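Local coordinates for protein ribonucleoside-diphosphate reductase (Pseudomonas aeruginosa, PDB 5IM3) that binds dATP as an allosteric nucleotide and probably catalyses the reduction of ribonucleoside diphosphates to deoxyribonucleotides for DNA synthesis, at residues R632-V637 and R656-G661; A699-A704 and K759-S764. All blocks are in the same frame, centred on the assembly; numbering follows the deposited sequence.

Contact 1. Residues R632-V637 and R656-G661; sequences RMLDNV and RPVGLG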
ATOM      1  N   ARG A 632      56.313  12.985  12.690  1.00 52.54           N
ATOM      2  CA  ARG A 632      57.542  12.207  12.782  1.00 52.25           C
ATOM      3  C   ARG A 632      57.239  10.742  13.064  1.00 51.85           C
ATOM      4  O   ARG A 632      57.790   9.846  12.415  1.00 50.74           O
ATOM      5  CB  ARG A 632      58.456  12.780  13.864  1.00 54.53           C
ATOM      6  CG  ARG A 632      59.831  12.128  13.898  1.00 55.52           C
ATOM      7  CD  ARG A 632      60.685  12.655  15.043  1.00 57.07           C
ATOM      8  NE  ARG A 632      62.055  12.159  14.967  1.00 55.48           N
ATOM      9  CZ  ARG A 632      63.036  12.760  14.300  1.00 58.94           C
ATOM     10  NH1 ARG A 632      62.809  13.891  13.645  1.00 57.44           N
ATOM     11  NH2 ARG A 632      64.253  12.227  14.288  1.00 58.67           N
ATOM     12  N   MET A 633      56.360  10.479  14.033  1.00 51.77           N
ATOM     13  CA  MET A 633      55.982   9.101  14.333  1.00 52.81           C
ATOM     14  C   MET A 633      55.397   8.415  13.105  1.00 51.20           C
ATOM     15  O   MET A 633      55.692   7.242  12.841  1.00 50.20           O
ATOM     16  CB  MET A 633      54.983   9.076  15.488  1.00 54.47           C
ATOM     17  CG  MET A 633      55.559   9.604  16.792  1.00 55.13           C
ATOM     18  SD  MET A 633      54.320   9.832  18.076  1.00 57.32           S
ATOM     19  CE  MET A 633      53.771   8.153  18.357  1.00 54.83           C
ATOM     20  N   LEU A 634      54.570   9.128  12.337  1.00 49.10           N
ATOM     21  CA  LEU A 634      53.983   8.529  11.142  1.00 48.48           C
ATOM     22  C   LEU A 634      55.042   8.274  10.078  1.00 47.89           C
ATOM     23  O   LEU A 634      54.991   7.259   9.376  1.00 46.86           O
ATOM     24  CB  LEU A 634      52.871   9.424  10.593  1.00 46.00           C
ATOM     25  CG  LEU A 634      51.574   9.460  11.407  1.00 49.34           C
ATOM     26  CD1 LEU A 634      50.569  10.425  10.788  1.00 47.68           C
ATOM     27  CD2 LEU A 634      50.957   8.069  11.536  1.00 47.24           C
ATOM     28  N   ASP A 635      56.016   9.177   9.946  1.00 49.34           N
ATOM     29  CA  ASP A 635      57.093   8.939   8.995  1.00 52.15           C
ATOM     30  C   ASP A 635      57.924   7.733   9.410  1.00 53.79           C
ATOM     31  O   ASP A 635      58.383   6.964   8.557  1.00 52.95           O
ATOM     32  CB  ASP A 635      57.971  10.183   8.865  1.00 52.59           C
ATOM     33  CG  ASP A 635      58.805  10.175   7.594  1.00 55.24           C
ATOM     34  OD1 ASP A 635      58.231   9.954   6.507  1.00 54.99           O
ATOM     35  OD2 ASP A 635      60.032  10.379   7.676  1.00 56.05           O
ATOM     36  N   ASN A 636      58.117   7.543  10.719  1.00 51.88           N
ATOM     37  CA  ASN A 636      58.821   6.360  11.203  1.00 51.74           C
ATOM     38  C   ASN A 636      58.066   5.086  10.849  1.00 50.27           C
ATOM     39  O   ASN A 636      58.678   4.061  10.525  1.00 49.35           O
ATOM     40  CB  ASN A 636      59.022   6.449  12.715  1.00 51.97           C
ATOM     41  CG  ASN A 636      60.101   7.438  13.110  1.00 52.20           C
ATOM     42  OD1 ASN A 636      60.505   8.289  12.318  1.00 52.29           O
ATOM     43  ND2 ASN A 636      60.577   7.323  14.342  1.00 53.51           N
ATOM     44  N   VAL A 637      56.732   5.129  10.912  1.00 48.26           N
ATOM     45  CA  VAL A 637      55.930   3.944  10.616  1.00 49.10           C
ATOM     46  C   VAL A 637      56.322   3.355   9.267  1.00 47.66           C
ATOM     47  O   VAL A 637      56.340   2.132   9.088  1.00 46.62           O
ATOM     48  CB  VAL A 637      54.430   4.293  10.666  1.00 45.74           C
ATOM     49  CG1 VAL A 637      53.598   3.237   9.941  1.00 47.11           C
ATOM     50  CG2 VAL A 637      53.970   4.425  12.106  1.00 46.29           C
ATOM     51  N   ARG A 656      56.219   8.000   0.500  1.00 48.57           N
ATOM     52  CA  ARG A 656      56.098   8.279   1.926  1.00 50.52           C
ATOM     53  C   ARG A 656      54.848   9.089   2.273  1.00 51.24           C
ATOM     54  O   ARG A 656      54.943  10.149   2.904  1.00 52.13           O
ATOM     55  CB  ARG A 656      57.345   8.986   2.443  1.00 49.75           C
ATOM     56  CG  ARG A 656      58.669   8.321   2.065  1.00 52.53           C
ATOM     57  CD  ARG A 656      59.821   8.879   2.900  1.00 53.38           C
ATOM     58  NE  ARG A 656      59.669   8.520   4.309  1.00 52.35           N
ATOM     59  CZ  ARG A 656      60.157   7.410   4.857  1.00 52.79           C
ATOM     60  NH1 ARG A 656      60.850   6.546   4.127  1.00 54.81           N
ATOM     61  NH2 ARG A 656      59.956   7.163   6.144  1.00 53.64           N
ATOM     62  N   PRO A 657      53.662   8.619   1.895  1.00 50.32           N
ATOM     63  CA  PRO A 657      52.441   9.277   2.361  1.00 45.23           C
ATOM     64  C   PRO A 657      52.105   8.876   3.785  1.00 43.05           C
ATOM     65  O   PRO A 657      52.361   7.753   4.221  1.00 42.31           O
ATOM     66  CB  PRO A 657      51.375   8.771   1.383  1.00 46.94           C
ATOM     67  CG  PRO A 657      51.851   7.414   1.011  1.00 41.25           C
ATOM     68  CD  PRO A 657      53.360   7.489   0.994  1.00 44.00           C
ATOM     69  N   VAL A 658      51.530   9.828   4.517  1.00 42.66           N
ATOM     70  CA  VAL A 658      50.974   9.576   5.836  1.00 44.19           C
ATOM     71  C   VAL A 658      49.586  10.196   5.875  1.00 44.94           C
ATOM     72  O   VAL A 658      49.194  10.955   4.987  1.00 44.23           O
ATOM     73  CB  VAL A 658      51.864  10.131   6.976  1.00 45.68           C
ATOM     74  CG1 VAL A 658      53.257   9.500   6.920  1.00 44.43           C
ATOM     75  CG2 VAL A 658      51.959  11.650   6.907  1.00 44.58           C
ATOM     76  N   GLY A 659      48.836   9.854   6.920  1.00 48.94           N
ATOM     77  CA  GLY A 659      47.498  10.387   7.095  1.00 48.24           C
ATOM     78  C   GLY A 659      47.214  10.790   8.528  1.00 48.14           C
ATOM     79  O   GLY A 659      46.764   9.970   9.331  1.00 48.21           O
ATOM     80  N   LEU A 660      47.479  12.052   8.857  1.00 46.57           N
ATOM     81  CA  LEU A 660      47.214  12.586  10.188  1.00 47.90           C
ATOM     82  C   LEU A 660      45.797  13.145  10.228  1.00 45.03           C
ATOM     83  O   LEU A 660      45.472  14.074   9.480  1.00 44.71           O
ATOM     84  CB  LEU A 660      48.230  13.671  10.550  1.00 46.73           C
ATOM     85  CG  LEU A 660      48.075  14.331  11.923  1.00 48.93           C
ATOM     86  CD1 LEU A 660      48.374  13.347  13.038  1.00 50.22           C
ATOM     87  CD2 LEU A 660      48.971  15.552  12.037  1.00 50.55           C
ATOM     88  N   GLY A 661      44.957  12.582  11.101  1.00 39.98           N
ATOM     89  CA  GLY A 661      43.587  12.999  11.248  1.00 39.65           C
ATOM     90  C   GLY A 661      43.321  13.684  12.573  1.00 43.97           C
ATOM     91  O   GLY A 661      44.240  14.124  13.279  1.00 41.86           O
TER

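Contact 2. Residues A699-A704 and K759-S764; sequences ASCDLA and KGIRNS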
ATOM      1  N   ALA A 699      55.806  20.597   9.637  1.00 63.04           N
ATOM      2  CA  ALA A 699      56.538  19.467  10.204  1.00 62.72           C
ATOM      3  C   ALA A 699      57.170  18.617   9.110  1.00 62.97           C
ATOM      4  O   ALA A 699      58.298  18.131   9.263  1.00 64.95           O
ATOM      5  CB  ALA A 699      55.607  18.614  11.066  1.00 61.73           C
ATOM      6  N   SER A 700      56.460  18.417   8.000  1.00 56.34           N
ATOM      7  CA  SER A 700      57.020  17.632   6.907  1.00 56.11           C
ATOM      8  C   SER A 700      58.260  18.301   6.327  1.00 56.27           C
ATOM      9  O   SER A 700      59.188  17.611   5.891  1.00 55.70           O
ATOM     10  CB  SER A 700      55.961  17.416   5.823  1.00 54.67           C
ATOM     11  OG  SER A 700      56.233  16.250   5.064  1.00 53.00           O
ATOM     12  N   CYS A 701      58.298  19.637   6.319  1.00 57.74           N
ATOM     13  CA  CYS A 701      59.497  20.342   5.875  1.00 61.39           C
ATOM     14  C   CYS A 701      60.668  20.085   6.815  1.00 62.90           C
ATOM     15  O   CYS A 701      61.820  19.999   6.374  1.00 64.98           O
ATOM     16  CB  CYS A 701      59.223  21.845   5.775  1.00 62.38           C
ATOM     17  SG  CYS A 701      57.968  22.330   4.570  1.00 63.53           S
ATOM     18  N   ASP A 702      60.397  19.975   8.118  1.00 64.79           N
ATOM     19  CA  ASP A 702      61.472  19.735   9.077  1.00 64.69           C
ATOM     20  C   ASP A 702      62.080  18.350   8.889  1.00 63.71           C
ATOM     21  O   ASP A 702      63.301  18.184   8.984  1.00 65.32           O
ATOM     22  CB  ASP A 702      60.952  19.901  10.505  1.00 66.40           C
ATOM     23  CG  ASP A 702      60.425  21.298  10.778  1.00 67.92           C
ATOM     24  OD1 ASP A 702      60.723  22.215   9.983  1.00 69.74           O
ATOM     25  OD2 ASP A 702      59.716  21.477  11.790  1.00 67.63           O
ATOM     26  N   LEU A 703      61.244  17.343   8.624  1.00 62.00           N
ATOM     27  CA  LEU A 703      61.764  16.006   8.351  1.00 62.19           C
ATOM     28  C   LEU A 703      62.560  15.979   7.051  1.00 61.35           C
ATOM     29  O   LEU A 703      63.562  15.261   6.947  1.00 63.00           O
ATOM     30  CB  LEU A 703      60.618  14.997   8.302  1.00 57.55           C
ATOM     31  CG  LEU A 703      59.801  14.863   9.590  1.00 57.63           C
ATOM     32  CD1 LEU A 703      58.647  13.895   9.382  1.00 56.23           C
ATOM     33  CD2 LEU A 703      60.673  14.414  10.760  1.00 57.71           C
ATOM     34  N   ALA A 704      62.138  16.758   6.053  1.00 58.54           N
ATOM     35  CA  ALA A 704      62.891  16.826   4.805  1.00 60.55           C
ATOM     36  C   ALA A 704      64.286  17.391   5.035  1.00 64.59           C
ATOM     37  O   ALA A 704      65.254  16.958   4.398  1.00 65.01           O
ATOM     38  CB  ALA A 704      62.137  17.673   3.782  1.00 59.69           C
ATOM     39  N   LYS A 759      61.189  23.862  -1.486  1.00 69.26           N
ATOM     40  CA  LYS A 759      62.536  23.351  -1.279  1.00 68.91           C
ATOM     41  C   LYS A 759      62.557  21.881  -0.877  1.00 67.37           C
ATOM     42  O   LYS A 759      63.621  21.258  -0.937  1.00 67.84           O
ATOM     43  CB  LYS A 759      63.247  24.193  -0.218  1.00 70.32           C
ATOM     44  CG  LYS A 759      63.576  25.605  -0.691  1.00 72.79           C
ATOM     45  CD  LYS A 759      63.518  26.624   0.441  1.00 74.81           C
ATOM     46  CE  LYS A 759      64.564  26.364   1.511  1.00 75.19           C
ATOM     47  NZ  LYS A 759      64.446  27.337   2.631  1.00 77.90           N
ATOM     48  N   GLY A 760      61.420  21.313  -0.477  1.00 62.13           N
ATOM     49  CA  GLY A 760      61.360  19.902  -0.146  1.00 61.85           C
ATOM     50  C   GLY A 760      60.516  19.592   1.071  1.00 62.83           C
ATOM     51  O   GLY A 760      60.590  20.298   2.082  1.00 64.36           O
ATOM     52  N   ILE A 761      59.697  18.543   0.985  1.00 64.08           N
ATOM     53  CA  ILE A 761      59.033  17.986   2.154  1.00 64.91           C
ATOM     54  C   ILE A 761      59.234  16.478   2.151  1.00 61.68           C
ATOM     55  O   ILE A 761      59.613  15.874   1.145  1.00 60.32           O
ATOM     56  CB  ILE A 761      57.527  18.330   2.233  1.00 64.61           C
ATOM     57  CG1 ILE A 761      56.765  17.786   1.028  1.00 65.85           C
ATOM     58  CG2 ILE A 761      57.337  19.829   2.341  1.00 68.00           C
ATOM     59  CD1 ILE A 761      55.270  17.983   1.157  1.00 66.33           C
ATOM     60  N   ARG A 762      58.969  15.877   3.307  1.00 55.66           N
ATOM     61  CA  ARG A 762      59.284  14.478   3.546  1.00 53.86           C
ATOM     62  C   ARG A 762      58.182  13.531   3.096  1.00 51.83           C
ATOM     63  O   ARG A 762      58.450  12.338   2.917  1.00 49.06           O
ATOM     64  CB  ARG A 762      59.566  14.276   5.042  1.00 52.70           C
ATOM     65  CG  ARG A 762      59.879  12.852   5.477  1.00 50.79           C
ATOM     66  CD  ARG A 762      61.138  12.309   4.829  1.00 53.39           C
ATOM     67  NE  ARG A 762      61.488  11.004   5.378  1.00 53.51           N
ATOM     68  CZ  ARG A 762      62.490  10.249   4.945  1.00 53.80           C
ATOM     69  NH1 ARG A 762      63.252  10.665   3.943  1.00 56.05           N
ATOM     70  NH2 ARG A 762      62.728   9.077   5.516  1.00 54.59           N
ATOM     71  N   ASN A 763      56.960  14.027   2.892  1.00 52.03           N
ATOM     72  CA  ASN A 763      55.806  13.165   2.683  1.00 51.61           C
ATOM     73  C   ASN A 763      54.936  13.705   1.556  1.00 51.49           C
ATOM     74  O   ASN A 763      54.627  14.899   1.522  1.00 52.98           O
ATOM     75  CB  ASN A 763      54.987  13.052   3.972  1.00 49.10           C
ATOM     76  CG  ASN A 763      55.838  12.697   5.174  1.00 50.11           C
ATOM     77  OD1 ASN A 763      56.221  13.565   5.961  1.00 50.52           O
ATOM     78  ND2 ASN A 763      56.138  11.413   5.323  1.00 49.34           N
ATOM     79  N   SER A 764      54.531  12.816   0.643  1.00 46.79           N
ATOM     80  CA  SER A 764      53.708  13.226  -0.492  1.00 51.29           C
ATOM     81  C   SER A 764      52.308  13.634  -0.055  1.00 47.41           C
ATOM     82  O   SER A 764      51.711  14.536  -0.654  1.00 46.33           O
ATOM     83  CB  SER A 764      53.622  12.094  -1.520  1.00 48.83           C
ATOM     84  OG  SER A 764      53.058  10.928  -0.945  1.00 45.29           O
TER

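Contact 1. Residues R632-V637 and R656-G661
The guanidinium of Arg656 meets Asp635 with its edge. OD1 of Asp635 lies in the guanidinium plane, 3.0 Å from NE of Arg656, and the N-H points nearly straight at it (162°). NH2 of Arg656 makes a second, weak bond to the same OD1 of Asp635, at 3.3 Å. The carboxylate is not coplanar with the guanidinium: the two planes are 72° apart. NE reaches OD1 on the syn side, tilted from the carboxylate plane. One carboxylate oxygen therefore takes both N-H groups of this salt bridge. NH2 of Arg656 also lies 2.9 Å from the main-chain O of Asp635, a weak, bent bond near the guanidinium plane. CG of Asp635 is anti to its backbone N (chi1 -161°), and this turns the carboxylate toward the Arg656 guanidinium. NH1 of Arg656 pairs with Asp639, one turn further along the helix. OD1 of Asp635 probably also accepts from ND2 of Asn763, and OD2 is held by Arg762 and Arg707. This buried carboxylate thus faces three arginines, which would be expected to keep it ionised.

The contact sets helix 620-640 against the start of strand 659-663 in the ribonucleotide reductase barrel domain. Strand 659-663 runs parallel to strand 600-608. Arg656, with positive phi, ends the helical run of 646-655 and turns the chain toward the strand.

Apolar packing continues from the salt bridge toward Leu660. CB of Leu634 rests on CG1 of Val658 at 3.7 Å. CD1 of Leu634 reaches CB of Leu660 at 4.0 Å. These two leucine side chains cross at about a right angle. Tyr353 of strand 353-355 packs on both.

Contact 2. Residues A699-A704 and K759-S764
Ser700 points its side chain at the 759-764 loop, and Asn763 bends its amide back to meet it. Ser700 OG is anti to its backbone N (chi1 -155°) and donates to OD1 of Asn763 at 2.8 Å. The donor is tilted 18° from the carbonyl plane of the amide. The backbone N of Arg762 bonds to O of Ser700 at 3.1 Å and, more weakly, to OG. That O already accepts the helical bond from Ala704 N, and the two donors come from opposite faces of its plane.

The apolar groups lie around this polar centre. SG of Cys701 touches CG2 of Ile761 at 3.4 Å. CB of Leu703 sits against CB of Arg762 at 3.5 Å, while the arginine chain bends at chi2 and leads away to Asp635. CB of Ala704 packs directly on the loop backbone, 3.5 Å from CA of Ile761, where the two chains run close. Gly760 is the first residue to leave helical angles after helix 751-757, with positive phi. At its backbone angles a CB would jam against the preceding carbonyl O.

In this part of the ten-stranded alpha-beta barrel domain, the 759-764 loop packs against helix 679-707 and hydrogen-bonds to a carbonyl already used within the helix.

Contact 1 and contact 2 have centres 11 Å apart and meet directly at Asp635. OD2 of Asp635 forms a salt bridge with NE of Arg762 at 2.8 Å. OD1 of Asp635 is 2.8 Å from ND2 of Asn763, a probable hydrogen bond. Asn763 thus links Ser700 in contact 2 to the carboxylate of contact 1. The guanidinium groups of Arg656 and Arg762 lie close, with CZ of Arg656 3.1 Å from NH2 of Arg762, and the shared carboxylate probably offsets their charges. CB of Pro657 also packs on OG of Ser764 at 3.6 Å. Both contacts are buried in the barrel domain, away from the annotated dATP sites.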